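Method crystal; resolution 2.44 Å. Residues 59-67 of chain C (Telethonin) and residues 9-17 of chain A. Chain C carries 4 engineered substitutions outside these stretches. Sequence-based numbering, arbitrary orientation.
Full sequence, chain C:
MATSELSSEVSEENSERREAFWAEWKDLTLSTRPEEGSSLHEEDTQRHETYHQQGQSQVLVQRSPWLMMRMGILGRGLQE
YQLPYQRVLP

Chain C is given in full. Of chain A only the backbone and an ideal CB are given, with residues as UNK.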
# COMPACT_ATOMS: atom_id res chain seq x y z
N VAL C 59 1.20 -2.17 4.06
CA VAL C 59 1.34 -2.16 2.62
C VAL C 59 0.13 -1.68 1.85
O VAL C 59 -1.02 -1.89 2.25
CB VAL C 59 1.92 -3.47 2.05
CG1 VAL C 59 2.08 -4.55 3.13
CG2 VAL C 59 1.11 -3.95 0.87
N LEU C 60 0.42 -1.01 0.75
CA LEU C 60 -0.59 -0.36 -0.02
C LEU C 60 -0.62 -0.94 -1.40
O LEU C 60 0.40 -1.00 -2.09
CB LEU C 60 -0.29 1.13 -0.10
CG LEU C 60 -1.38 2.02 -0.70
CD1 LEU C 60 -1.54 3.19 0.21
CD2 LEU C 60 -1.02 2.47 -2.14
N VAL C 61 -1.80 -1.40 -1.79
CA VAL C 61 -2.06 -1.80 -3.17
C VAL C 61 -3.24 -0.99 -3.66
O VAL C 61 -4.30 -0.99 -3.02
CB VAL C 61 -2.38 -3.30 -3.33
CG1 VAL C 61 -2.51 -3.68 -4.83
CG2 VAL C 61 -1.32 -4.16 -2.63
N GLN C 62 -3.01 -0.28 -4.77
CA GLN C 62 -4.02 0.50 -5.47
C GLN C 62 -4.11 0.10 -6.96
O GLN C 62 -3.09 -0.09 -7.62
CB GLN C 62 -3.65 1.96 -5.36
CG GLN C 62 -4.25 2.83 -6.41
CD GLN C 62 -4.42 4.23 -5.94
OE1 GLN C 62 -5.47 4.59 -5.39
NE2 GLN C 62 -3.39 5.06 -6.15
N ARG C 63 -5.32 -0.03 -7.47
CA ARG C 63 -5.56 -0.40 -8.88
C ARG C 63 -6.58 0.52 -9.52
O ARG C 63 -7.23 1.35 -8.86
CB ARG C 63 -6.06 -1.86 -8.98
CG ARG C 63 -7.32 -2.13 -8.19
CD ARG C 63 -7.56 -3.65 -7.96
NE ARG C 63 -6.75 -4.21 -6.87
CZ ARG C 63 -6.79 -3.76 -5.62
NH1 ARG C 63 -7.59 -2.76 -5.32
NH2 ARG C 63 -6.03 -4.28 -4.67
N SER C 64 -6.73 0.40 -10.83
CA SER C 64 -7.63 1.30 -11.53
C SER C 64 -8.23 0.67 -12.77
O SER C 64 -7.80 -0.40 -13.22
CB SER C 64 -6.94 2.62 -11.85
OG SER C 64 -5.87 2.45 -12.76
N PRO C 65 -9.25 1.34 -13.32
CA PRO C 65 -9.82 0.91 -14.59
C PRO C 65 -8.86 1.19 -15.74
O PRO C 65 -8.80 0.40 -16.66
CB PRO C 65 -11.08 1.76 -14.72
CG PRO C 65 -11.28 2.41 -13.41
CD PRO C 65 -9.94 2.52 -12.76
N TRP C 66 -8.11 2.29 -15.72
CA TRP C 66 -7.18 2.48 -16.84
C TRP C 66 -5.85 1.73 -16.71
O TRP C 66 -4.83 2.19 -17.21
CB TRP C 66 -6.95 3.95 -17.13
CG TRP C 66 -6.58 4.77 -15.94
CD1 TRP C 66 -5.36 5.31 -15.66
CD2 TRP C 66 -7.44 5.15 -14.85
NE1 TRP C 66 -5.41 6.02 -14.49
CE2 TRP C 66 -6.67 5.93 -13.96
CE3 TRP C 66 -8.78 4.91 -14.55
CZ2 TRP C 66 -7.20 6.48 -12.79
CZ3 TRP C 66 -9.31 5.46 -13.38
CH2 TRP C 66 -8.52 6.24 -12.52
N LEU C 67 -5.86 0.59 -16.01
CA LEU C 67 -4.75 -0.37 -16.00
C LEU C 67 -3.41 0.16 -15.44
O LEU C 67 -2.31 -0.21 -15.88
CB LEU C 67 -4.57 -0.96 -17.40
CG LEU C 67 -5.77 -1.73 -17.96
CD1 LEU C 67 -5.71 -1.82 -19.47
CD2 LEU C 67 -5.85 -3.14 -17.36
N UNK A 9 -13.65 11.22 -18.15
CA UNK A 9 -12.67 10.49 -18.92
C UNK A 9 -11.64 9.86 -18.00
O UNK A 9 -11.12 8.79 -18.28
CB UNK A 9 -11.99 11.41 -19.94
N UNK A 10 -11.36 10.49 -16.88
CA UNK A 10 -10.72 9.76 -15.80
C UNK A 10 -11.33 10.08 -14.45
O UNK A 10 -11.22 11.20 -13.97
CB UNK A 10 -9.22 10.07 -15.78
N UNK A 11 -11.95 9.09 -13.83
CA UNK A 11 -12.70 9.30 -12.58
C UNK A 11 -11.76 9.54 -11.40
O UNK A 11 -10.55 9.39 -11.55
CB UNK A 11 -13.60 8.10 -12.29
N UNK A 12 -12.32 9.89 -10.25
CA UNK A 12 -11.53 10.07 -9.04
C UNK A 12 -10.82 8.79 -8.65
O UNK A 12 -11.25 7.70 -9.03
CB UNK A 12 -12.42 10.55 -7.89
N UNK A 13 -9.74 8.92 -7.89
CA UNK A 13 -9.21 7.78 -7.19
C UNK A 13 -9.17 8.00 -5.68
O UNK A 13 -9.10 9.14 -5.21
CB UNK A 13 -7.81 7.46 -7.71
N UNK A 14 -9.22 6.89 -4.95
CA UNK A 14 -9.14 6.90 -3.50
C UNK A 14 -7.72 7.26 -3.08
O UNK A 14 -6.77 7.17 -3.86
CB UNK A 14 -9.56 5.55 -2.92
N UNK A 15 -7.58 7.70 -1.84
CA UNK A 15 -6.36 8.38 -1.46
C UNK A 15 -6.10 8.04 -0.01
O UNK A 15 -6.94 8.30 0.87
CB UNK A 15 -6.46 9.89 -1.68
N UNK A 16 -4.96 7.44 0.22
CA UNK A 16 -4.52 7.11 1.55
C UNK A 16 -3.35 8.02 1.83
O UNK A 16 -2.36 8.02 1.09
CB UNK A 16 -4.15 5.63 1.69
N UNK A 17 -3.45 8.81 2.89
CA UNK A 17 -2.42 9.77 3.19
C UNK A 17 -2.05 9.72 4.66
O UNK A 17 -2.85 9.34 5.51
CB UNK A 17 -2.87 11.18 2.80

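The two stretches run in nearly opposite directions, 178° apart, with the CA of Ser64(C) 8.0 Å from the CA of position 13 and the CA of Leu60(C) 8.6 Å from the CA of position 16, so side chains rather than backbones must fill the space between them.

At position 9 the chain turns a corner and no atom of chain C lies within 5.5 Å of the ideal CB. Many residues would serve; the deposited one is Thr9(A), whose OG1 is hydrogen-bonded elsewhere in the structure.

Position 10 points toward chain C in an extended conformation (-137/115), its ideal CB 5.1 Å from CH2 of Trp66(C). That gap leaves room for a side chain that can lie on the indole, whether aliphatic, aromatic or a long polar chain. It is Gln10(A), which places its NE2 over one face of the ring, 3.3 Å from Trp66(C) CE2. The same NE2 is 3.4 Å from Trp66(C) NE1, but both are donors and no hydrogen bond results.

At position 11, phi of -72° and psi of 172° admit proline as well as most other residues. CB points sideways, 5.2 Å from Trp66(C) CZ3, so a compact apolar group would suit. Pro11(A) brings its CD to 3.6 Å from Trp66(C) CZ3, an apolar contact made by the ring itself.

Position 12 directs CB away from chain C, which therefore sets little preference; it is Leu12(A).

Position 13 points toward chain C, its ideal CB 5.0 Å from CH2 of Trp66(C). Between the indole, the side chain of Gln62(C), and Arg63(C) O and Ser64(C) CB, a long, flexible side chain with both aliphatic and polar parts would fit, as would methionine. Gln13(A), with chi1 m and chi2 t, sets CD 3.5 Å from Trp66(C) CZ2 and OE1 3.4 Å from Ser64(C) CB. No clear hydrogen bond ties it to chain C, so the contact rests on packing.

Position 14 turns CB sideways and could hold a small residue, polar or not. Ser14(A) meets chain C through its backbone, beside the side chain of Gln62(C), while its OG is hydrogen-bonded elsewhere in the structure.

At 15, CB points away, and strand angles (-147/121) favour beta-branched residues without requiring one; Val15(A) makes no contact.

Position 16 again faces chain C, with ideal CB only 3.9 Å from Leu60(C) CD1. The methyl group calls for an apolar partner of modest size: valine, isoleucine or alanine. Val16(A) places CG1 3.6 Å from Leu60(C) CD1.

Position 17 points away along the strand, and Val17(A) leaves chain C untouched.

Chain A 9-17: TQPLQSVVV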
# COMPACT_ATOMS: atom_id res chain seq x y z
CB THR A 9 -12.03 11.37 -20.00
OG1 THR A 9 -11.32 12.45 -19.39
CG2 THR A 9 -13.12 11.98 -20.84
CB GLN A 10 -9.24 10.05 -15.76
CG GLN A 10 -8.72 10.15 -14.36
CD GLN A 10 -7.29 9.69 -14.25
OE1 GLN A 10 -6.62 9.98 -13.26
NE2 GLN A 10 -6.82 8.98 -15.27
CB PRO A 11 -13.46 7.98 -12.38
CG PRO A 11 -13.09 7.10 -13.50
CD PRO A 11 -11.96 7.70 -14.29
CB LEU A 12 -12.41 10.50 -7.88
CG LEU A 12 -12.99 11.91 -7.83
CD1 LEU A 12 -13.52 12.15 -6.42
CD2 LEU A 12 -11.93 12.93 -8.22
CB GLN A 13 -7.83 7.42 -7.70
CG GLN A 13 -7.85 6.65 -8.98
CD GLN A 13 -6.49 6.13 -9.34
OE1 GLN A 13 -6.28 4.92 -9.43
NE2 GLN A 13 -5.55 7.04 -9.55
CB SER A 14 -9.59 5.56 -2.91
OG SER A 14 -10.92 5.21 -3.28
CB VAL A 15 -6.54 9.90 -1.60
CG1 VAL A 15 -5.49 10.61 -0.87
CG2 VAL A 15 -6.54 10.31 -3.06
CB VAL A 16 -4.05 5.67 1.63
CG1 VAL A 16 -2.86 5.56 2.56
CG2 VAL A 16 -5.17 4.76 2.11
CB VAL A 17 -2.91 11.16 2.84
CG1 VAL A 17 -3.83 11.68 3.93
CG2 VAL A 17 -1.73 12.10 2.59
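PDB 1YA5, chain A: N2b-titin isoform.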